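Local coordinates for protein acetolactate synthase isozyme 1 large subunit (Escherichia coli, PDB 6LPI) that is the large subunit of a thiamine diphosphate-dependent enzyme and binds thiamine diphosphate, a magnesium ion and flavin-adenine dinucleotide, at residues B[384-389]-B[409-414]; B[373-378]-B[399-404]; B[429-434]-B[460-465]. One frame throughout, in Å; residues are numbered along the deposited sequence.

Interaction 1 of 3, residues B[384-389]-B[409-414]; sequences NAIITT and QWLTSG. With FAD (flavin-adenine dinucleotide), chain I.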
loop_
_atom_site.group_PDB
_atom_site.type_symbol
_atom_site.label_atom_id
_atom_site.label_comp_id
_atom_site.label_asym_id
_atom_site.label_seq_id
_atom_site.Cartn_x
_atom_site.Cartn_y
_atom_site.Cartn_z
ATOM N N ASN B 384 -1.771 22.603 -1.867
ATOM C CA ASN B 384 -2.246 21.921 -3.066
ATOM C C ASN B 384 -1.211 20.993 -3.665
ATOM O O ASN B 384 -1.515 20.310 -4.645
ATOM C CB ASN B 384 -2.651 22.935 -4.140
ATOM C CG ASN B 384 -3.867 23.709 -3.762
ATOM O OD1 ASN B 384 -4.833 23.142 -3.265
ATOM N ND2 ASN B 384 -3.844 25.009 -3.998
ATOM N N ALA B 385 -0.011 20.947 -3.105
ATOM C CA ALA B 385 1.030 20.096 -3.650
ATOM C C ALA B 385 0.787 18.627 -3.320
ATOM O O ALA B 385 0.144 18.277 -2.322
ATOM C CB ALA B 385 2.391 20.527 -3.109
ATOM N N ILE B 386 1.314 17.762 -4.180
ATOM C CA ILE B 386 1.363 16.332 -3.934
ATOM C C ILE B 386 2.823 15.999 -3.676
ATOM O O ILE B 386 3.702 16.492 -4.393
ATOM C CB ILE B 386 0.778 15.523 -5.108
ATOM C CG1 ILE B 386 -0.719 15.811 -5.251
ATOM C CG2 ILE B 386 0.966 14.055 -4.879
ATOM C CD1 ILE B 386 -1.251 15.600 -6.634
ATOM N N ILE B 387 3.087 15.216 -2.623
ATOM C CA ILE B 387 4.440 14.868 -2.187
ATOM C C ILE B 387 4.628 13.365 -2.288
ATOM O O ILE B 387 3.836 12.581 -1.756
ATOM C CB ILE B 387 4.784 15.360 -0.769
ATOM C CG1 ILE B 387 4.593 16.876 -0.651
ATOM C CG2 ILE B 387 6.253 15.003 -0.378
ATOM C CD1 ILE B 387 3.229 17.387 -0.282
ATOM N N THR B 388 5.695 12.987 -2.960
ATOM C CA THR B 388 6.111 11.629 -3.237
ATOM C C THR B 388 7.522 11.439 -2.690
ATOM O O THR B 388 8.270 12.409 -2.542
ATOM C CB THR B 388 6.075 11.450 -4.782
ATOM O OG1 THR B 388 4.735 11.223 -5.213
ATOM C CG2 THR B 388 6.940 10.380 -5.239
ATOM N N THR B 389 7.886 10.205 -2.327
ATOM C CA THR B 389 9.255 9.944 -1.863
ATOM C C THR B 389 9.722 8.599 -2.382
ATOM O O THR B 389 8.921 7.723 -2.714
ATOM C CB THR B 389 9.470 9.906 -0.336
ATOM O OG1 THR B 389 9.204 8.587 0.154
ATOM C CG2 THR B 389 8.622 10.902 0.401
ATOM N N GLN B 409 -2.306 13.397 -0.107
ATOM C CA GLN B 409 -1.250 14.312 -0.521
ATOM C C GLN B 409 0.117 13.665 -0.451
ATOM O O GLN B 409 1.005 14.022 -1.226
ATOM C CB GLN B 409 -1.275 15.570 0.364
ATOM C CG GLN B 409 0.015 16.334 0.360
ATOM C CD GLN B 409 -0.092 17.666 1.039
ATOM O OE1 GLN B 409 0.096 18.710 0.405
ATOM N NE2 GLN B 409 -0.380 17.648 2.341
ATOM N N TRP B 410 0.243 12.672 0.415
ATOM C CA TRP B 410 1.481 11.998 0.774
ATOM C C TRP B 410 1.479 10.611 0.137
ATOM O O TRP B 410 0.597 9.793 0.427
ATOM C CB TRP B 410 1.571 11.922 2.295
ATOM C CG TRP B 410 2.632 11.110 2.897
ATOM C CD1 TRP B 410 2.472 10.001 3.678
ATOM C CD2 TRP B 410 4.039 11.364 2.841
ATOM N NE1 TRP B 410 3.698 9.539 4.102
ATOM C CE2 TRP B 410 4.675 10.353 3.594
ATOM C CE3 TRP B 410 4.824 12.325 2.201
ATOM C CZ2 TRP B 410 6.054 10.286 3.735
ATOM C CZ3 TRP B 410 6.195 12.257 2.346
ATOM C CH2 TRP B 410 6.798 11.243 3.112
ATOM N N LEU B 411 2.416 10.387 -0.785
ATOM C CA LEU B 411 2.573 9.141 -1.530
ATOM C C LEU B 411 3.933 8.549 -1.192
ATOM O O LEU B 411 4.964 9.029 -1.677
ATOM C CB LEU B 411 2.488 9.366 -3.044
ATOM C CG LEU B 411 1.178 9.310 -3.842
ATOM C CD1 LEU B 411 0.123 10.218 -3.275
ATOM C CD2 LEU B 411 1.418 9.636 -5.308
ATOM N N THR B 412 3.945 7.469 -0.434
ATOM C CA THR B 412 5.187 6.776 -0.133
ATOM C C THR B 412 4.944 5.274 -0.160
ATOM O O THR B 412 3.818 4.805 -0.007
ATOM C CB THR B 412 5.755 7.194 1.227
ATOM O OG1 THR B 412 7.141 6.831 1.304
ATOM C CG2 THR B 412 5.004 6.533 2.342
ATOM N N SER B 413 6.006 4.525 -0.424
ATOM C CA SER B 413 5.960 3.070 -0.412
ATOM C C SER B 413 6.364 2.600 0.987
ATOM O O SER B 413 7.529 2.721 1.369
ATOM C CB SER B 413 6.880 2.521 -1.497
ATOM O OG SER B 413 7.082 1.132 -1.368
ATOM N N GLY B 414 5.392 2.103 1.765
ATOM C CA GLY B 414 5.607 1.711 3.157
ATOM C C GLY B 414 5.724 0.230 3.497
ATOM O O GLY B 414 6.576 -0.177 4.300
HETATM P PA FAD I . -1.529 0.047 5.977
HETATM O O1A FAD I . -1.361 1.361 5.320
HETATM O O2A FAD I . -1.141 -1.173 5.183
HETATM O O5B FAD I . -3.062 0.084 6.357
HETATM C C5B FAD I . -4.002 -0.854 5.796
HETATM C C4B FAD I . -4.915 -1.292 6.908
HETATM O O4B FAD I . -6.128 -0.493 6.912
HETATM C C3B FAD I . -5.380 -2.742 6.813
HETATM O O3B FAD I . -5.456 -3.282 8.133
HETATM C C2B FAD I . -6.727 -2.591 6.097
HETATM O O2B FAD I . -7.614 -3.687 6.268
HETATM C C1B FAD I . -7.246 -1.353 6.814
HETATM N N9A FAD I . -8.323 -0.648 6.139
HETATM C C8A FAD I . -8.343 -0.181 4.851
HETATM N N7A FAD I . -9.454 0.441 4.526
HETATM C C5A FAD I . -10.216 0.379 5.682
HETATM C C6A FAD I . -11.509 0.846 5.998
HETATM N N6A FAD I . -12.294 1.500 5.138
HETATM N N1A FAD I . -11.977 0.604 7.242
HETATM C C2A FAD I . -11.201 -0.056 8.106
HETATM N N3A FAD I . -9.970 -0.536 7.925
HETATM C C4A FAD I . -9.532 -0.291 6.683
HETATM N N1 FAD I . 5.689 3.106 9.738
HETATM C C2 FAD I . 5.441 3.664 10.956
HETATM O O2 FAD I . 4.311 3.680 11.427
HETATM N N3 FAD I . 6.472 4.239 11.678
HETATM C C4 FAD I . 7.792 4.314 11.284
HETATM O O4 FAD I . 8.621 4.855 12.012
HETATM C C4X FAD I . 8.050 3.706 9.988
HETATM N N5 FAD I . 9.281 3.728 9.522
HETATM C C5X FAD I . 9.513 3.162 8.274
HETATM C C6 FAD I . 10.809 3.181 7.753
HETATM C C7 FAD I . 11.083 2.636 6.499
HETATM C C7M FAD I . 12.492 2.657 5.971
HETATM C C8 FAD I . 10.046 2.053 5.753
HETATM C C8M FAD I . 10.317 1.439 4.400
HETATM C C9 FAD I . 8.754 2.031 6.271
HETATM C C9A FAD I . 8.483 2.569 7.524
HETATM N N10 FAD I . 7.181 2.563 8.070
HETATM C C10 FAD I . 6.929 3.123 9.294
HETATM C "C1'" FAD I . 6.062 1.972 7.338
HETATM C "C2'" FAD I . 5.742 0.558 7.796
HETATM O "O2'" FAD I . 6.598 -0.378 7.141
HETATM C "C3'" FAD I . 4.294 0.225 7.436
HETATM O "O3'" FAD I . 4.099 0.398 6.036
HETATM C "C4'" FAD I . 3.253 1.059 8.173
HETATM O "O4'" FAD I . 3.704 1.281 9.504
HETATM C "C5'" FAD I . 1.899 0.390 8.201
HETATM O "O5'" FAD I . 0.893 1.378 8.487
HETATM P P FAD I . -0.612 0.989 8.510
HETATM O O1P FAD I . -0.902 0.225 9.802
HETATM O O2P FAD I . -1.352 2.092 8.236
HETATM O O3P FAD I . -0.691 -0.010 7.323
#
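The parallel ladder in which I387 faces W410 and T388 faces L411 is the edge of the six-stranded sheet in the C-terminal thiamine diphosphate-binding domain. It closes the beta-alpha-beta unit of strand 386-389, helix 393-401 and strand 410-411, and the touching parts run within 6° of each other. Three main-chain bonds stitch the strands. I387 N reaches Q409 O with an almost straight N-H angle of 174°. L411 N reaches I387 O at 2.8 Å. T389 N reaches L411 O at a longer 3.2 Å.

On the W410 side of the sheet the indole meets I387 and T389. Its CG stands anti to the backbone N (chi1 171°), and the six-membered part of the ring lies beside strand 386-389. I387 CG2 meets the ring at its edge, in plane, 3.9 Å from CZ3, while T389 CG2 comes in obliquely, 3.3 Å from CH2. The pyrrole nitrogen NE1 is spoken for by L244 O. Further back, I387 CD1 rests 3.4 Å from Q409 CG, the two side chains lying side by side and pointing the same way. T388 OG1 and L411 CB meet on the other side of the sheet, where, from helix 422-432, A426 packs on T388 and A429 on L411.

At the forward end the ladder turns polar: T412 OG1 donates to T389 OG1 over 2.9 Å, with Q395 NE2 as a further, weak partner of T412 OG1. Beyond it G414 N is held by D101, and G414 O accepts a bond from FAD O2' at 2.8 Å. The hydroxyl pair thus continues the strand pairing past its last backbone bond, and the segment carries on to a main-chain carbonyl that accepts one hydrogen bond from the ribityl chain of the flavin-adenine dinucleotide.

Interaction 2 of 3, residues B[373-378]-B[399-404]; sequences LINAVA and AQAYPL
CG2 of I374, anti to its own backbone N, reaches the Y402 backbone, while CG of Y402, also anti to its N (chi1 -164°), starts the ring toward A378. I374 CG2 lands on the chain just where helix 393-401 ends, 3.6 Å from Y402 N and 4.0 Å from A401 CB. It also touches Y402 CB and CD2, so this one methyl serves both the last helical residue and the first one after it. One turn along helix 370-378, A378 CB packs against the phenol ring in an off-centre CH-pi contact, 4.3 Å from the ring centroid and 29° off the ring normal. The same methyl lies 3.7 Å from P403 CD, a carbon that itself lies above one face of the Y402 ring, offset toward its rim. P403 is the centre of an inverse gamma turn, in which L404 N bonds back to Y402 O, and K252 NZ also reaches that carbonyl. No hydrogen bond joins the two segments; methyls, ring and proline do the work. I374 also touches F441 and M469 of the sheet, while A399 lies on W410, a layering of helices on a parallel sheet characteristic of the alpha/beta thiamine diphosphate-binding fold.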
loop_
_atom_site.group_PDB
_atom_site.type_symbol
_atom_site.label_atom_id
_atom_site.label_comp_id
_atom_site.label_asym_id
_atom_site.label_seq_id
_atom_site.Cartn_x
_atom_site.Cartn_y
_atom_site.Cartn_z
ATOM N N LEU B 373 16.397 21.671 3.980
ATOM C CA LEU B 373 15.966 21.539 2.593
ATOM C C LEU B 373 14.479 21.235 2.523
ATOM O O LEU B 373 13.747 21.805 1.705
ATOM C CB LEU B 373 16.749 20.437 1.889
ATOM C CG LEU B 373 16.393 20.175 0.417
ATOM C CD1 LEU B 373 16.188 21.472 -0.380
ATOM C CD2 LEU B 373 17.423 19.289 -0.243
ATOM N N ILE B 374 14.024 20.284 3.338
ATOM C CA ILE B 374 12.595 19.979 3.363
ATOM C C ILE B 374 11.789 21.240 3.679
ATOM O O ILE B 374 10.800 21.559 2.996
ATOM C CB ILE B 374 12.325 18.833 4.356
ATOM C CG1 ILE B 374 12.931 17.541 3.800
ATOM C CG2 ILE B 374 10.840 18.654 4.602
ATOM C CD1 ILE B 374 13.449 16.586 4.856
ATOM N N ASN B 375 12.235 22.005 4.690
ATOM C CA ASN B 375 11.529 23.220 5.094
ATOM C C ASN B 375 11.511 24.243 3.978
ATOM O O ASN B 375 10.473 24.858 3.697
ATOM C CB ASN B 375 12.205 23.828 6.313
ATOM C CG ASN B 375 12.071 22.964 7.528
ATOM O OD1 ASN B 375 11.045 22.315 7.736
ATOM N ND2 ASN B 375 13.111 22.944 8.347
ATOM N N ALA B 376 12.643 24.389 3.293
ATOM C CA ALA B 376 12.760 25.372 2.221
ATOM C C ALA B 376 11.840 25.015 1.065
ATOM O O ALA B 376 11.157 25.883 0.512
ATOM C CB ALA B 376 14.213 25.453 1.758
ATOM N N VAL B 377 11.799 23.734 0.696
ATOM C CA VAL B 377 10.921 23.305 -0.384
ATOM C C VAL B 377 9.463 23.510 -0.009
ATOM O O VAL B 377 8.649 23.906 -0.850
ATOM C CB VAL B 377 11.209 21.842 -0.760
ATOM C CG1 VAL B 377 10.195 21.348 -1.770
ATOM C CG2 VAL B 377 12.608 21.740 -1.346
ATOM N N ALA B 378 9.104 23.242 1.249
ATOM C CA ALA B 378 7.723 23.478 1.664
ATOM C C ALA B 378 7.349 24.957 1.564
ATOM O O ALA B 378 6.241 25.297 1.131
ATOM C CB ALA B 378 7.495 22.952 3.073
ATOM N N ALA B 399 9.201 12.544 5.946
ATOM C CA ALA B 399 8.062 12.197 6.787
ATOM C C ALA B 399 8.104 12.965 8.101
ATOM O O ALA B 399 7.070 13.425 8.601
ATOM C CB ALA B 399 8.060 10.688 7.054
ATOM N N GLN B 400 9.307 13.147 8.651
ATOM C CA GLN B 400 9.449 13.822 9.929
ATOM C C GLN B 400 9.147 15.313 9.823
ATOM O O GLN B 400 8.486 15.871 10.701
ATOM C CB GLN B 400 10.859 13.618 10.476
ATOM C CG GLN B 400 11.208 12.221 10.911
ATOM C CD GLN B 400 12.632 12.130 11.440
ATOM O OE1 GLN B 400 13.425 13.066 11.290
ATOM N NE2 GLN B 400 12.958 11.009 12.076
ATOM N N ALA B 401 9.637 15.995 8.771
ATOM C CA ALA B 401 9.624 17.462 8.785
ATOM C C ALA B 401 8.641 18.110 7.821
ATOM O O ALA B 401 8.248 19.249 8.077
ATOM C CB ALA B 401 11.021 18.042 8.521
ATOM N N TYR B 402 8.242 17.445 6.724
ATOM C CA TYR B 402 7.362 18.110 5.760
ATOM C C TYR B 402 5.981 18.315 6.379
ATOM O O TYR B 402 5.422 17.379 6.965
ATOM C CB TYR B 402 7.219 17.312 4.457
ATOM C CG TYR B 402 6.644 18.166 3.351
ATOM C CD1 TYR B 402 5.274 18.382 3.261
ATOM C CD2 TYR B 402 7.468 18.773 2.407
ATOM C CE1 TYR B 402 4.735 19.197 2.273
ATOM C CE2 TYR B 402 6.939 19.586 1.406
ATOM C CZ TYR B 402 5.566 19.790 1.343
ATOM O OH TYR B 402 5.019 20.608 0.371
ATOM N N PRO B 403 5.369 19.494 6.216
ATOM C CA PRO B 403 4.028 19.718 6.796
ATOM C C PRO B 403 2.922 19.123 5.935
ATOM O O PRO B 403 2.160 19.816 5.260
ATOM C CB PRO B 403 3.927 21.243 6.843
ATOM C CG PRO B 403 4.949 21.757 5.890
ATOM C CD PRO B 403 5.868 20.670 5.482
ATOM N N LEU B 404 2.801 17.802 5.987
ATOM C CA LEU B 404 1.748 17.139 5.236
ATOM C C LEU B 404 0.429 17.384 5.939
ATOM O O LEU B 404 0.255 16.979 7.094
ATOM C CB LEU B 404 2.051 15.649 5.126
ATOM C CG LEU B 404 3.415 15.358 4.494
ATOM C CD1 LEU B 404 4.000 14.093 5.063
ATOM C CD2 LEU B 404 3.230 15.256 2.968
#

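Interaction 3 of 3, residues B[429-434]-B[460-465]; sequences AALANP and NQLDVK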
loop_
_atom_site.group_PDB
_atom_site.type_symbol
_atom_site.label_atom_id
_atom_site.label_comp_id
_atom_site.label_asym_id
_atom_site.label_seq_id
_atom_site.Cartn_x
_atom_site.Cartn_y
_atom_site.Cartn_z
ATOM N N ALA B 429 0.870 10.655 -10.269
ATOM C CA ALA B 429 0.153 11.729 -9.585
ATOM C C ALA B 429 -0.008 12.960 -10.472
ATOM O O ALA B 429 -1.044 13.640 -10.424
ATOM C CB ALA B 429 0.870 12.106 -8.288
ATOM N N ALA B 430 1.038 13.309 -11.225
ATOM C CA ALA B 430 0.943 14.439 -12.142
ATOM C C ALA B 430 -0.148 14.193 -13.164
ATOM O O ALA B 430 -1.032 15.034 -13.362
ATOM C CB ALA B 430 2.282 14.673 -12.836
ATOM N N LEU B 431 -0.097 13.030 -13.827
ATOM C CA LEU B 431 -1.110 12.688 -14.826
ATOM C C LEU B 431 -2.522 12.709 -14.250
ATOM O O LEU B 431 -3.480 13.012 -14.977
ATOM C CB LEU B 431 -0.819 11.319 -15.427
ATOM C CG LEU B 431 0.334 11.192 -16.420
ATOM C CD1 LEU B 431 0.751 9.710 -16.555
ATOM C CD2 LEU B 431 -0.090 11.777 -17.773
ATOM N N ALA B 432 -2.689 12.338 -12.980
ATOM C CA ALA B 432 -4.028 12.299 -12.412
ATOM C C ALA B 432 -4.490 13.644 -11.897
ATOM O O ALA B 432 -5.695 13.839 -11.725
ATOM C CB ALA B 432 -4.093 11.271 -11.286
ATOM N N ASN B 433 -3.566 14.566 -11.659
ATOM C CA ASN B 433 -3.888 15.939 -11.260
ATOM C C ASN B 433 -2.977 16.896 -12.005
ATOM O O ASN B 433 -1.954 17.344 -11.476
ATOM C CB ASN B 433 -3.762 16.148 -9.746
ATOM C CG ASN B 433 -4.563 15.159 -8.949
ATOM O OD1 ASN B 433 -4.104 14.052 -8.665
ATOM N ND2 ASN B 433 -5.757 15.568 -8.538
ATOM N N PRO B 434 -3.329 17.248 -13.245
ATOM C CA PRO B 434 -2.445 18.122 -14.035
ATOM C C PRO B 434 -2.321 19.508 -13.448
ATOM O O PRO B 434 -1.341 20.199 -13.736
ATOM C CB PRO B 434 -3.103 18.144 -15.424
ATOM C CG PRO B 434 -4.501 17.708 -15.213
ATOM C CD PRO B 434 -4.508 16.801 -14.009
ATOM N N ASN B 460 5.878 13.875 -21.455
ATOM C CA ASN B 460 4.528 14.312 -21.133
ATOM C C ASN B 460 4.497 15.668 -20.474
ATOM O O ASN B 460 3.416 16.122 -20.083
ATOM C CB ASN B 460 3.812 13.281 -20.257
ATOM C CG ASN B 460 3.483 12.022 -21.021
ATOM O OD1 ASN B 460 4.307 11.107 -21.136
ATOM N ND2 ASN B 460 2.275 11.985 -21.593
ATOM N N GLN B 461 5.655 16.317 -20.357
ATOM C CA GLN B 461 5.782 17.657 -19.799
ATOM C C GLN B 461 4.987 17.774 -18.504
ATOM O O GLN B 461 4.125 18.638 -18.337
ATOM C CB GLN B 461 5.368 18.707 -20.831
ATOM C CG GLN B 461 6.465 18.911 -21.852
ATOM C CD GLN B 461 7.679 19.618 -21.236
ATOM O OE1 GLN B 461 7.580 20.765 -20.779
ATOM N NE2 GLN B 461 8.797 18.897 -21.129
ATOM N N LEU B 462 5.315 16.884 -17.571
ATOM C CA LEU B 462 4.606 16.827 -16.303
ATOM C C LEU B 462 5.293 17.695 -15.265
ATOM O O LEU B 462 6.499 17.945 -15.323
ATOM C CB LEU B 462 4.465 15.398 -15.769
ATOM C CG LEU B 462 3.904 14.396 -16.767
ATOM C CD1 LEU B 462 4.216 12.928 -16.381
ATOM C CD2 LEU B 462 2.404 14.669 -16.941
ATOM N N ASP B 463 4.499 18.141 -14.305
ATOM C CA ASP B 463 4.901 19.173 -13.358
ATOM C C ASP B 463 5.529 18.545 -12.121
ATOM O O ASP B 463 5.116 18.828 -10.992
ATOM C CB ASP B 463 3.645 19.977 -13.015
ATOM C CG ASP B 463 3.914 21.420 -12.650
ATOM O OD1 ASP B 463 5.081 21.784 -12.423
ATOM O OD2 ASP B 463 2.939 22.204 -12.601
ATOM N N VAL B 464 6.563 17.719 -12.303
ATOM C CA VAL B 464 7.154 16.971 -11.189
ATOM C C VAL B 464 8.572 17.474 -10.944
ATOM O O VAL B 464 9.409 17.496 -11.852
ATOM C CB VAL B 464 7.097 15.431 -11.394
ATOM C CG1 VAL B 464 5.733 14.984 -11.916
ATOM C CG2 VAL B 464 8.188 14.879 -12.246
ATOM N N LYS B 465 8.852 17.812 -9.697
ATOM C CA LYS B 465 10.127 18.376 -9.287
ATOM C C LYS B 465 10.826 17.374 -8.384
ATOM O O LYS B 465 10.380 17.136 -7.255
ATOM C CB LYS B 465 9.917 19.706 -8.573
ATOM C CG LYS B 465 8.890 20.642 -9.256
ATOM C CD LYS B 465 9.592 21.474 -10.352
ATOM C CE LYS B 465 8.688 22.453 -11.100
ATOM N NZ LYS B 465 7.936 21.924 -12.235
#
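A430 CB packs against L462 CB at 3.7 Å. The same methyl touches V464 CG1 at 3.6 Å. It joins the last turn of helix 422-432 to the lead-in of strand 464-470, within the alpha/beta fold of the C-terminal thiamine diphosphate-binding domain. Beside it the two leucines meet through their terminal methyls, L431 CD2 lying 3.9 Å from L462 CD2 as the side chains cross obliquely. V464 CG1 is turned anti to its own carbonyl carbon (chi1 -44°), which places it against A430 CB. All of this is apolar, with no hydrogen bond between the segments.

One shell out, the neighbours are further strands and helices. V438, on the neighbouring strand 438-443, touches both A430 and V464. L431 reaches beyond the sheet to I66 of helix 60-74 and to R53 and I55 of strand 53-56, which puts the leucine pair at the junction with the N-terminal thiamine diphosphate-binding domain of the same chain.

The course of the 460-465 backbone is set by two turns. At Q461 helix 453-459 is closed by a Schellman motif with positive phi, and at D463 an inverse gamma turn brings V464 N back to L462 O in a weak bond of 3.0 Å. Between them, L462 is presented to the helix. The turn at D463 is tied to the strand by a salt bridge, whose lysine is also bonded to G532 O: K465 NZ meets D463 OD1 at 2.9 Å, nearly in line with the carboxylate C-O bond.

How the interactions relate
Following the chain, helix 370-378 leads into strand 386-389, then helix 393-401, then strand 410-411. Interaction 2 closes the loop from the first helix to the end of the second, and interaction 1 closes the one from the first strand to the second; their segments alternate, so the loops cross. The two touch directly, I387 CD1 packing on Y402 and W410 on L404. Interaction 3 comes later, in series, bringing helix 422-432 to strand 464-470. It meets interaction 1 on the other side of the sheet, where A429 packs on I386, but does not touch interaction 2. Together they tie helices on both faces to one parallel sheet.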